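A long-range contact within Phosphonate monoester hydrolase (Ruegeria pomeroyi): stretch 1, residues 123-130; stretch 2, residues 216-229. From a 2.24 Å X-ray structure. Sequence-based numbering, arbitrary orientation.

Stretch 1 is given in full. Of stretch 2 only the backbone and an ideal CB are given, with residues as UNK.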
# COMPACT_ATOMS: atom_id res chain seq x y z
N TYR A 123 -5.46 -12.03 18.89
CA TYR A 123 -5.25 -11.22 20.09
C TYR A 123 -5.28 -9.72 19.81
O TYR A 123 -4.80 -9.27 18.76
CB TYR A 123 -3.89 -11.54 20.72
CG TYR A 123 -3.82 -12.89 21.41
CD1 TYR A 123 -3.43 -14.03 20.72
CD2 TYR A 123 -4.08 -13.01 22.77
CE1 TYR A 123 -3.34 -15.27 21.36
CE2 TYR A 123 -4.00 -14.24 23.42
CZ TYR A 123 -3.63 -15.37 22.71
OH TYR A 123 -3.52 -16.57 23.35
N LEU A 124 -5.81 -8.95 20.77
CA LEU A 124 -5.75 -7.50 20.72
C LEU A 124 -4.61 -7.14 21.68
O LEU A 124 -4.76 -7.33 22.89
CB LEU A 124 -7.07 -6.81 21.13
CG LEU A 124 -7.07 -5.27 21.08
CD1 LEU A 124 -7.10 -4.75 19.66
CD2 LEU A 124 -8.23 -4.70 21.83
N PRO A 125 -3.43 -6.72 21.16
CA PRO A 125 -2.30 -6.41 22.06
C PRO A 125 -2.56 -5.14 22.88
O PRO A 125 -2.61 -4.04 22.34
CB PRO A 125 -1.10 -6.29 21.10
CG PRO A 125 -1.59 -6.77 19.77
CD PRO A 125 -3.05 -6.49 19.76
N LEU A 126 -2.78 -5.31 24.18
CA LEU A 126 -3.09 -4.18 25.07
C LEU A 126 -1.81 -3.56 25.60
O LEU A 126 -0.98 -4.27 26.17
CB LEU A 126 -4.00 -4.61 26.21
CG LEU A 126 -5.29 -5.36 25.81
CD1 LEU A 126 -5.90 -6.06 26.99
CD2 LEU A 126 -6.28 -4.44 25.12
N LEU A 127 -1.64 -2.24 25.39
CA LEU A 127 -0.47 -1.52 25.86
C LEU A 127 -0.69 -0.64 27.06
O LEU A 127 -1.50 0.29 27.02
CB LEU A 127 0.23 -0.75 24.71
CG LEU A 127 1.48 0.08 25.06
CD1 LEU A 127 2.69 -0.84 25.38
CD2 LEU A 127 1.84 1.01 23.91
N PHE A 128 0.09 -0.91 28.12
CA PHE A 128 0.10 -0.12 29.35
C PHE A 128 1.50 0.43 29.48
O PHE A 128 2.40 -0.27 29.97
CB PHE A 128 -0.28 -0.99 30.55
CG PHE A 128 -1.70 -1.45 30.52
CD1 PHE A 128 -2.71 -0.68 31.09
CD2 PHE A 128 -2.04 -2.66 29.93
CE1 PHE A 128 -4.04 -1.11 31.07
CE2 PHE A 128 -3.37 -3.09 29.90
CZ PHE A 128 -4.36 -2.31 30.48
N GLY A 129 1.70 1.63 28.93
CA GLY A 129 2.99 2.28 28.91
C GLY A 129 3.45 2.85 27.59
O GLY A 129 2.85 3.80 27.09
N TYR A 130 4.59 2.35 27.08
CA TYR A 130 5.28 2.84 25.86
C TYR A 130 6.02 1.73 25.12
O TYR A 130 6.33 0.71 25.72
CB TYR A 130 6.31 3.93 26.25
CG TYR A 130 7.33 3.44 27.26
CD1 TYR A 130 7.03 3.40 28.62
CD2 TYR A 130 8.59 2.99 26.86
CE1 TYR A 130 7.96 2.97 29.56
CE2 TYR A 130 9.51 2.52 27.78
CZ TYR A 130 9.19 2.50 29.13
OH TYR A 130 10.05 2.02 30.08
N UNK A 216 0.56 4.51 39.71
CA UNK A 216 -0.44 4.95 38.74
C UNK A 216 -0.59 3.99 37.57
O UNK A 216 -1.73 3.66 37.22
CB UNK A 216 -0.08 6.34 38.21
N UNK A 217 0.53 3.53 36.97
CA UNK A 217 0.48 2.60 35.82
C UNK A 217 -0.13 1.25 36.21
O UNK A 217 -0.97 0.73 35.49
CB UNK A 217 1.88 2.38 35.25
N UNK A 218 0.25 0.74 37.39
CA UNK A 218 -0.27 -0.49 38.00
C UNK A 218 -1.77 -0.34 38.24
O UNK A 218 -2.53 -1.27 37.96
CB UNK A 218 0.46 -0.80 39.31
N UNK A 219 -2.19 0.83 38.76
CA UNK A 219 -3.60 1.14 38.98
C UNK A 219 -4.39 1.13 37.67
O UNK A 219 -5.48 0.58 37.64
CB UNK A 219 -3.74 2.50 39.66
N UNK A 220 -3.82 1.67 36.58
CA UNK A 220 -4.43 1.68 35.24
C UNK A 220 -4.60 0.27 34.66
O UNK A 220 -5.65 -0.03 34.09
CB UNK A 220 -3.58 2.52 34.29
N UNK A 221 -3.60 -0.60 34.87
CA UNK A 221 -3.64 -2.03 34.51
C UNK A 221 -4.79 -2.71 35.27
O UNK A 221 -5.63 -3.38 34.65
CB UNK A 221 -2.31 -2.71 34.83
N UNK A 222 -4.85 -2.52 36.60
CA UNK A 222 -5.89 -3.10 37.46
C UNK A 222 -7.30 -2.49 37.27
O UNK A 222 -8.30 -3.15 37.58
CB UNK A 222 -5.47 -2.93 38.92
N UNK A 223 -7.38 -1.26 36.73
CA UNK A 223 -8.66 -0.60 36.43
C UNK A 223 -9.22 -1.08 35.09
O UNK A 223 -10.39 -0.85 34.79
CB UNK A 223 -8.49 0.92 36.41
N UNK A 224 -8.37 -1.74 34.26
CA UNK A 224 -8.74 -2.16 32.92
C UNK A 224 -8.76 -3.65 32.65
O UNK A 224 -9.50 -4.10 31.76
CB UNK A 224 -7.78 -1.51 31.92
N UNK A 225 -7.96 -4.43 33.39
CA UNK A 225 -7.91 -5.89 33.20
C UNK A 225 -9.09 -6.73 33.66
O UNK A 225 -9.37 -7.70 32.97
CB UNK A 225 -6.67 -6.42 33.92
N UNK A 226 -9.83 -6.40 34.77
CA UNK A 226 -10.96 -7.25 35.20
C UNK A 226 -11.96 -7.75 34.16
O UNK A 226 -12.31 -8.93 34.18
CB UNK A 226 -11.76 -6.47 36.25
N UNK A 227 -12.40 -6.88 33.24
CA UNK A 227 -13.35 -7.25 32.17
C UNK A 227 -12.72 -8.16 31.07
O UNK A 227 -13.47 -8.82 30.34
CB UNK A 227 -13.90 -5.98 31.52
N UNK A 228 -11.36 -8.24 31.00
CA UNK A 228 -10.66 -9.08 30.03
C UNK A 228 -10.58 -10.54 30.46
O UNK A 228 -10.31 -11.41 29.61
CB UNK A 228 -9.25 -8.54 29.80
N UNK A 229 -10.81 -10.82 31.76
CA UNK A 229 -10.77 -12.17 32.35
C UNK A 229 -11.76 -13.10 31.65
O UNK A 229 -12.90 -12.70 31.35
CB UNK A 229 -11.08 -12.11 33.85

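Stretch 1 offers this contact an almost wholly apolar surface: Leu 124, Leu 126 and Phe 128, all with CA-to-CB toward the other stretch.

Position 216 is helical, and its CB has nothing of stretch 1 within 5.5 Å. Stretch 1 sets no preference. It is Phe 216.

At 217 CA-to-CB points sideways, so a short side chain would stop before Phe 128 and Gly 129. A longer apolar one, such as Leu, Ile or Met, could reach them. The residue is Leu 217. With chi1 t and chi2 p, its CD1 lies 3.8 Å from Phe 128 C.

Positions 218 and 219 make no contact; many residues would serve. They are Thr 218 and Asp 219.

At 220 the CB points toward stretch 1, 4.6 Å from Phe 128 CD1. Small or flexible side chains suit it. Gln 220 is found, and its end leads away. Its backbone is closer: Gln 220 O is 3.6 Å from Phe 128 CE1.

At 221 the helix backbone passes close to the Phe 128 ring, with CE1 3.6 Å from the CA of 221. CA-to-CB points sideways, yet the CB lies over one face of the Phe 128 ring. Leu, Met or an aromatic could cover that face. The deposited Phe 221 turns its edge to it, with centroids 5.4 Å apart and planes at 65°.

Positions 222 and 223 point away and sideways, without contact. Stretch 1 sets no preference. They hold Leu 222 and Ala 223.

At 224 the CB points toward Phe 128, 3.8 Å from CZ. Ala, Ser, Asn or Asp could fit at the ring edge. It is Asn 224, whose CB sits there. Its ND2 donates to Gln 220 O at 2.7 Å, within the stretch.

At 225 the CB is sideways and more than 5.5 Å from stretch 1. A long, flexible apolar side chain such as Met could bend back to Leu 126 and Phe 128; Leu would be short of Leu 126. Met 225 does so. Its CE lies 3.4 Å from both Leu 126 CD1 and Phe 128 CZ, at the ring edge.

Positions 226 and 227 are out of reach, so many residues would serve; phi of -46° at 226 is compatible with proline. They are Pro 226 and Ala 227.

At 228 the CB points toward stretch 1, 5.0 Å from Leu 126 CD1, with Leu 124 farther along. A large apolar or aromatic side chain could span both. It is Trp 228. Leu 126 CD1 lies over its five-membered ring, 3.6 Å from the centroid, a CH-pi contact. Leu 124 CD2 is 4.0 Å from Trp 228 CZ2.

Position 229 is out of reach and unconstrained by stretch 1. It is Ala 229.

Stretch 2 (216-229) FLTDQFLANMPAWA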
# COMPACT_ATOMS: atom_id res chain seq x y z
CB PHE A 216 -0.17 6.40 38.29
CG PHE A 216 -1.12 6.89 37.23
CD1 PHE A 216 -2.37 7.40 37.58
CD2 PHE A 216 -0.81 6.76 35.88
CE1 PHE A 216 -3.29 7.79 36.59
CE2 PHE A 216 -1.73 7.15 34.90
CZ PHE A 216 -2.95 7.68 35.26
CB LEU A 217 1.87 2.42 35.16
CG LEU A 217 1.91 1.65 33.83
CD1 LEU A 217 1.04 2.30 32.73
CD2 LEU A 217 3.30 1.53 33.36
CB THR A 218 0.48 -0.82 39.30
OG1 THR A 218 1.89 -0.69 39.06
CG2 THR A 218 0.16 -2.22 39.82
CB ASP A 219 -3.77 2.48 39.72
CG ASP A 219 -3.35 2.50 41.18
OD1 ASP A 219 -3.13 1.41 41.76
OD2 ASP A 219 -3.19 3.59 41.73
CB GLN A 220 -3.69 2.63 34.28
CG GLN A 220 -3.76 4.13 34.66
CD GLN A 220 -5.05 4.56 35.31
OE1 GLN A 220 -5.14 4.76 36.53
NE2 GLN A 220 -6.09 4.71 34.51
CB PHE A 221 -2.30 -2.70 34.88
CG PHE A 221 -2.24 -4.19 34.62
CD1 PHE A 221 -1.83 -4.69 33.39
CD2 PHE A 221 -2.59 -5.09 35.62
CE1 PHE A 221 -1.77 -6.07 33.16
CE2 PHE A 221 -2.55 -6.48 35.39
CZ PHE A 221 -2.14 -6.96 34.16
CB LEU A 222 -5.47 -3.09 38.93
CG LEU A 222 -4.20 -3.89 39.27
CD1 LEU A 222 -3.68 -3.52 40.65
CD2 LEU A 222 -4.45 -5.38 39.17
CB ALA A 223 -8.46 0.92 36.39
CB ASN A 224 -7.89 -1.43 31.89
CG ASN A 224 -8.26 0.02 31.72
OD1 ASN A 224 -9.25 0.36 31.07
ND2 ASN A 224 -7.45 0.89 32.28
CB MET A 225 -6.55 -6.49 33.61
CG MET A 225 -5.39 -6.07 32.70
SD MET A 225 -5.50 -6.63 30.97
CE MET A 225 -6.15 -5.22 30.25
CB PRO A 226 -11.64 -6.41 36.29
CG PRO A 226 -10.52 -5.67 36.89
CD PRO A 226 -9.63 -5.30 35.73
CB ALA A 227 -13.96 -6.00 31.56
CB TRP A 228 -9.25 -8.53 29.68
CG TRP A 228 -9.28 -7.46 28.63
CD1 TRP A 228 -9.27 -6.11 28.84
CD2 TRP A 228 -9.45 -7.65 27.22
NE1 TRP A 228 -9.39 -5.45 27.64
CE2 TRP A 228 -9.48 -6.36 26.63
CE3 TRP A 228 -9.54 -8.78 26.38
CZ2 TRP A 228 -9.59 -6.18 25.24
CZ3 TRP A 228 -9.67 -8.59 25.01
CH2 TRP A 228 -9.71 -7.31 24.46
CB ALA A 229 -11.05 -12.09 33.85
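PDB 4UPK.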